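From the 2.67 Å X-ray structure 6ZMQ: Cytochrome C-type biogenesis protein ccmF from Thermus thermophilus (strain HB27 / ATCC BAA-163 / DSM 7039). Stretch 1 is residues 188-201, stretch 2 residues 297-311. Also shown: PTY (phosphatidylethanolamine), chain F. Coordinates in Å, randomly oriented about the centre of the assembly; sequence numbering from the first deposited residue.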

# COMPACT_ATOMS: atom_id res chain seq x y z
N VAL A 188 1.97 -0.91 11.66
CA VAL A 188 0.71 -0.93 10.91
C VAL A 188 0.88 -0.73 9.40
O VAL A 188 -0.03 -1.11 8.64
N HIS A 189 2.00 -0.17 8.94
CA HIS A 189 2.31 -0.21 7.51
C HIS A 189 2.56 -1.62 6.94
O HIS A 189 2.25 -1.81 5.76
N PRO A 190 3.16 -2.61 7.66
CA PRO A 190 3.15 -3.98 7.11
C PRO A 190 1.77 -4.59 6.89
O PRO A 190 1.49 -5.03 5.76
N VAL A 191 0.88 -4.58 7.91
CA VAL A 191 -0.40 -5.29 7.85
C VAL A 191 -1.33 -4.70 6.81
O VAL A 191 -2.03 -5.45 6.11
N LEU A 192 -1.23 -3.38 6.60
CA LEU A 192 -1.96 -2.64 5.57
C LEU A 192 -1.69 -3.17 4.17
O LEU A 192 -2.56 -3.11 3.29
N MET A 193 -0.48 -3.68 3.93
CA MET A 193 -0.24 -4.30 2.64
C MET A 193 -0.59 -5.79 2.62
O MET A 193 -1.03 -6.28 1.58
N TYR A 194 -0.41 -6.50 3.76
CA TYR A 194 -0.69 -7.94 3.78
C TYR A 194 -2.18 -8.20 3.56
O TYR A 194 -2.55 -8.99 2.68
N LEU A 195 -3.02 -7.42 4.27
CA LEU A 195 -4.46 -7.31 4.02
C LEU A 195 -4.75 -6.99 2.57
O LEU A 195 -5.58 -7.67 1.94
N GLY A 196 -4.02 -6.02 2.01
CA GLY A 196 -4.23 -5.63 0.63
C GLY A 196 -3.94 -6.77 -0.33
O GLY A 196 -4.79 -7.07 -1.19
N PHE A 197 -2.86 -7.53 -0.05
CA PHE A 197 -2.51 -8.67 -0.90
C PHE A 197 -3.58 -9.73 -0.84
O PHE A 197 -4.03 -10.22 -1.89
N VAL A 198 -4.09 -10.01 0.37
CA VAL A 198 -5.00 -11.13 0.48
C VAL A 198 -6.37 -10.73 -0.05
O VAL A 198 -7.09 -11.59 -0.58
N GLY A 199 -6.66 -9.41 -0.08
CA GLY A 199 -7.81 -8.93 -0.83
C GLY A 199 -7.67 -9.22 -2.31
O GLY A 199 -8.48 -9.95 -2.88
N LEU A 200 -6.52 -8.85 -2.89
CA LEU A 200 -6.28 -9.13 -4.31
C LEU A 200 -6.03 -10.62 -4.56
O LEU A 200 -5.88 -11.01 -5.73
N SER A 201 -5.94 -11.45 -3.51
CA SER A 201 -5.91 -12.89 -3.71
C SER A 201 -7.21 -13.39 -4.31
O SER A 201 -7.20 -14.14 -5.30
N LEU A 297 -1.52 -9.52 -13.00
CA LEU A 297 -0.33 -8.69 -12.85
C LEU A 297 -0.34 -7.95 -11.52
O LEU A 297 0.69 -7.89 -10.83
N ALA A 298 -1.49 -7.37 -11.14
CA ALA A 298 -1.65 -6.69 -9.86
C ALA A 298 -1.47 -7.62 -8.68
O ALA A 298 -0.84 -7.23 -7.68
N PHE A 299 -1.97 -8.86 -8.77
CA PHE A 299 -1.86 -9.80 -7.67
C PHE A 299 -0.42 -10.26 -7.45
O PHE A 299 0.06 -10.29 -6.31
N ALA A 300 0.27 -10.67 -8.52
CA ALA A 300 1.66 -11.09 -8.36
C ALA A 300 2.58 -9.90 -8.04
O ALA A 300 3.60 -10.07 -7.34
N ALA A 301 2.22 -8.70 -8.51
CA ALA A 301 2.90 -7.48 -8.11
C ALA A 301 2.76 -7.24 -6.62
O ALA A 301 3.73 -6.89 -5.95
N THR A 302 1.54 -7.43 -6.08
CA THR A 302 1.30 -7.26 -4.65
C THR A 302 2.03 -8.32 -3.84
O THR A 302 2.45 -8.03 -2.71
N LEU A 303 2.21 -9.52 -4.40
CA LEU A 303 3.06 -10.54 -3.78
C LEU A 303 4.50 -10.05 -3.62
O LEU A 303 5.04 -10.04 -2.50
N LEU A 304 5.11 -9.63 -4.73
CA LEU A 304 6.51 -9.23 -4.68
C LEU A 304 6.71 -7.89 -3.98
O LEU A 304 7.82 -7.57 -3.55
N GLY A 305 5.65 -7.08 -3.87
CA GLY A 305 5.72 -5.88 -3.06
C GLY A 305 5.57 -6.15 -1.58
O GLY A 305 6.14 -5.43 -0.75
N THR A 306 4.78 -7.17 -1.20
CA THR A 306 4.62 -7.45 0.21
C THR A 306 5.82 -8.21 0.76
O THR A 306 6.13 -8.11 1.95
N PHE A 307 6.48 -9.00 -0.09
CA PHE A 307 7.71 -9.67 0.32
C PHE A 307 8.86 -8.69 0.51
O PHE A 307 9.74 -8.93 1.35
N LEU A 308 8.85 -7.55 -0.18
CA LEU A 308 10.00 -6.67 -0.18
C LEU A 308 9.64 -5.26 0.30
O LEU A 308 10.13 -4.27 -0.24
N THR A 309 8.78 -5.15 1.31
CA THR A 309 8.57 -3.84 1.92
C THR A 309 9.66 -3.52 2.94
O THR A 309 10.67 -4.23 3.05
N ARG A 310 9.46 -2.38 3.61
CA ARG A 310 10.38 -1.76 4.57
C ARG A 310 10.82 -2.72 5.67
O ARG A 310 10.02 -3.14 6.51
N SER A 311 12.11 -3.05 5.67
CA SER A 311 12.64 -4.07 6.55
C SER A 311 13.80 -3.53 7.38
O SER A 311 14.95 -3.59 6.96

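Two nearly antiparallel helices of CcmF, their axes 9.1 Å apart at closest approach and 154° apart in direction, pack through an apolar knob-into-hole contact that no hydrogen bond crosses. It illustrates how threonines can serve a helix interface: a threonine hydroxyl can bond a carbonyl of its own helix while the side chain, methyl included, still packs on the neighbour. His189 (chi1 t), Met193 (m), Phe197 (t) and Leu200 (m, t) point toward stretch 2; Thr302 (m), Thr306 (p), Thr309 (p) and Arg310 (m) point back. Phe197 is the knob, seated among Phe299, Thr302, Leu303 and Thr306. Its ring lies near parallel to that of Phe299 (t), which starts sideways but whose end comes nearer; the rings, slid aside, barely overlap although the two CE1 atoms come within 3.4 Å. Leu303 (t) CB lies 3.6 Å from Phe197 CE1. Thr302 OG1 donates to Ala298 O (2.7 Å) and also touches Leu200 CD1 (3.6 Å), while Thr302 CG2 sits 3.4 Å from Phe197 CA. Thr306 CG2 lies 3.6 Å from Met193 O. At one end Leu200 CD1 is 3.8 Å from Ala298 CB; beyond the second helix, loop residues extend the contact, Thr309 CG2 meeting Met193 SD (3.7 Å) and Arg310 NE approaching His189 CE1 (4.3 Å). Val188, Leu192 and Leu195 instead meet phosphatidylethanolamine, Leu195 CD2 3.7 Å from lipid C37.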

# COMPACT_ATOMS: atom_id res chain seq x y z
CB VAL A 188 -0.31 0.09 11.49
CG1 VAL A 188 -0.38 -0.06 13.02
CG2 VAL A 188 0.01 1.51 11.09
CB HIS A 189 3.48 0.75 7.24
CG HIS A 189 3.91 0.84 5.81
ND1 HIS A 189 4.77 -0.05 5.22
CD2 HIS A 189 3.62 1.77 4.87
CE1 HIS A 189 4.98 0.31 3.97
NE2 HIS A 189 4.30 1.41 3.73
CB PRO A 190 3.94 -4.77 8.16
CG PRO A 190 4.95 -3.81 8.63
CD PRO A 190 4.23 -2.50 8.69
CB VAL A 191 -1.09 -5.27 9.24
CG1 VAL A 191 -2.18 -6.34 9.34
CG2 VAL A 191 -0.07 -5.41 10.35
CB LEU A 192 -1.58 -1.16 5.64
CG LEU A 192 -2.58 -0.21 6.27
CD1 LEU A 192 -3.69 -0.08 5.29
CD2 LEU A 192 -3.13 -0.69 7.60
CB MET A 193 1.19 -4.02 2.19
CG MET A 193 1.22 -2.72 1.41
SD MET A 193 2.76 -2.01 0.87
CE MET A 193 2.47 -0.39 1.56
CB TYR A 194 -0.23 -8.57 5.10
CG TYR A 194 1.27 -8.63 5.34
CD1 TYR A 194 2.18 -8.38 4.32
CD2 TYR A 194 1.78 -8.92 6.60
CE1 TYR A 194 3.56 -8.42 4.54
CE2 TYR A 194 3.15 -8.97 6.84
CZ TYR A 194 4.03 -8.71 5.80
OH TYR A 194 5.38 -8.76 6.05
CB LEU A 195 -5.04 -6.19 4.89
CG LEU A 195 -5.24 -6.38 6.39
CD1 LEU A 195 -5.72 -5.10 7.05
CD2 LEU A 195 -6.24 -7.49 6.57
CB PHE A 197 -1.15 -9.25 -0.48
CG PHE A 197 -0.85 -10.64 -1.06
CD1 PHE A 197 -0.32 -10.76 -2.33
CD2 PHE A 197 -1.08 -11.81 -0.33
CE1 PHE A 197 -0.05 -12.02 -2.86
CE2 PHE A 197 -0.81 -13.06 -0.86
CZ PHE A 197 -0.29 -13.16 -2.12
CB VAL A 198 -5.00 -11.72 1.91
CG1 VAL A 198 -3.58 -12.10 2.29
CG2 VAL A 198 -5.51 -10.76 2.92
CB LEU A 200 -5.11 -8.29 -4.84
CG LEU A 200 -5.41 -6.86 -5.31
CD1 LEU A 200 -4.31 -6.41 -6.23
CD2 LEU A 200 -6.77 -6.74 -6.01
CB SER A 201 -5.63 -13.60 -2.39
OG SER A 201 -6.80 -13.76 -1.63
CB LEU A 297 -0.24 -7.71 -14.02
CG LEU A 297 0.22 -8.33 -15.34
CD1 LEU A 297 0.03 -7.35 -16.50
CD2 LEU A 297 1.65 -8.83 -15.28
CB ALA A 298 -3.04 -6.04 -9.80
CB PHE A 299 -2.77 -11.00 -7.93
CG PHE A 299 -2.48 -12.18 -7.06
CD1 PHE A 299 -2.83 -12.14 -5.72
CD2 PHE A 299 -1.85 -13.32 -7.56
CE1 PHE A 299 -2.56 -13.21 -4.90
CE2 PHE A 299 -1.57 -14.39 -6.72
CZ PHE A 299 -1.93 -14.33 -5.39
CB ALA A 300 2.14 -11.80 -9.62
CB ALA A 301 2.35 -6.30 -8.90
CB THR A 302 -0.20 -7.28 -4.34
OG1 THR A 302 -0.87 -6.32 -5.15
CG2 THR A 302 -0.42 -6.88 -2.89
CB LEU A 303 3.06 -11.83 -4.61
CG LEU A 303 4.13 -12.82 -4.13
CD1 LEU A 303 3.76 -13.53 -2.83
CD2 LEU A 303 4.51 -13.77 -5.23
CB LEU A 304 7.10 -9.22 -6.10
CG LEU A 304 8.55 -9.70 -6.27
CD1 LEU A 304 8.91 -10.82 -5.29
CD2 LEU A 304 8.83 -10.18 -7.71
CB THR A 306 3.35 -8.26 0.47
OG1 THR A 306 3.19 -9.25 -0.55
CG2 THR A 306 2.14 -7.37 0.41
CB PHE A 307 8.04 -10.76 -0.71
CG PHE A 307 9.49 -11.17 -0.76
CD1 PHE A 307 10.05 -11.93 0.25
CD2 PHE A 307 10.28 -10.83 -1.85
CE1 PHE A 307 11.39 -12.32 0.19
CE2 PHE A 307 11.62 -11.21 -1.92
CZ PHE A 307 12.17 -11.96 -0.89
CB LEU A 308 10.63 -6.59 -1.57
CG LEU A 308 11.69 -7.62 -1.95
CD1 LEU A 308 11.94 -7.55 -3.46
CD2 LEU A 308 12.97 -7.46 -1.15
CB THR A 309 7.18 -3.73 2.56
OG1 THR A 309 6.80 -4.96 3.17
CG2 THR A 309 6.15 -3.30 1.53
CB ARG A 310 9.69 -0.55 5.20
CG ARG A 310 9.59 0.69 4.34
CD ARG A 310 9.15 1.83 5.24
NE ARG A 310 8.35 2.90 4.62
CZ ARG A 310 8.84 3.86 3.84
NH1 ARG A 310 10.15 3.97 3.67
NH2 ARG A 310 8.03 4.77 3.32
CB SER A 311 13.10 -5.29 5.74
OG SER A 311 13.72 -4.87 4.54
C1 PTY F . -15.62 -8.87 1.82
C2 PTY F . -19.98 -8.65 -4.29
C3 PTY F . -20.28 -9.38 -2.98
O4 PTY F . -14.55 -9.13 2.69
C5 PTY F . -18.14 -9.02 1.61
C6 PTY F . -16.92 -9.22 2.53
O7 PTY F . -17.03 -8.35 3.62
C8 PTY F . -17.38 -8.91 4.86
O10 PTY F . -18.27 -9.68 4.95
C11 PTY F . -16.61 -8.50 6.12
C12 PTY F . -16.97 -9.41 7.29
C13 PTY F . -16.19 -9.06 8.56
C14 PTY F . -16.53 -7.64 9.02
C15 PTY F . -16.09 -7.43 10.47
C16 PTY F . -15.84 -5.93 10.69
C17 PTY F . -14.82 -5.70 11.80
C18 PTY F . -13.46 -5.18 11.30
C19 PTY F . -13.54 -4.26 10.08
C20 PTY F . -12.55 -3.09 10.20
C21 PTY F . -11.10 -3.57 10.06
C22 PTY F . -10.16 -2.37 10.19
C23 PTY F . -8.83 -2.60 9.47
C24 PTY F . -7.72 -2.81 10.51
C25 PTY F . -6.50 -1.95 10.17
C26 PTY F . -5.49 -1.97 11.33
C27 PTY F . -4.65 -0.69 11.30
C28 PTY F . -4.21 -0.37 12.72
C29 PTY F . -4.12 1.14 12.92
C30 PTY F . -13.46 -8.25 2.58
C31 PTY F . -12.36 -8.27 3.64
O30 PTY F . -13.38 -7.51 1.66
C32 PTY F . -12.87 -8.06 5.07
C33 PTY F . -11.67 -7.89 6.00
C34 PTY F . -11.89 -6.71 6.94
C35 PTY F . -10.54 -6.08 7.27
C36 PTY F . -9.71 -7.08 8.09
C37 PTY F . -8.77 -6.33 9.05
C38 PTY F . -7.95 -7.31 9.89
C39 PTY F . -6.95 -6.58 10.79
C40 PTY F . -6.83 -7.32 12.13
C41 PTY F . -5.97 -6.51 13.10
C42 PTY F . -6.87 -5.56 13.89
C43 PTY F . -6.83 -5.95 15.37
C44 PTY F . -7.16 -4.70 16.18
P1 PTY F . -19.36 -9.86 -0.56
O11 PTY F . -19.32 -9.06 -2.01
O12 PTY F . -19.50 -11.34 -0.85
O13 PTY F . -20.59 -9.42 0.20
O14 PTY F . -17.98 -9.56 0.32
N1 PTY F . -21.13 -8.76 -5.17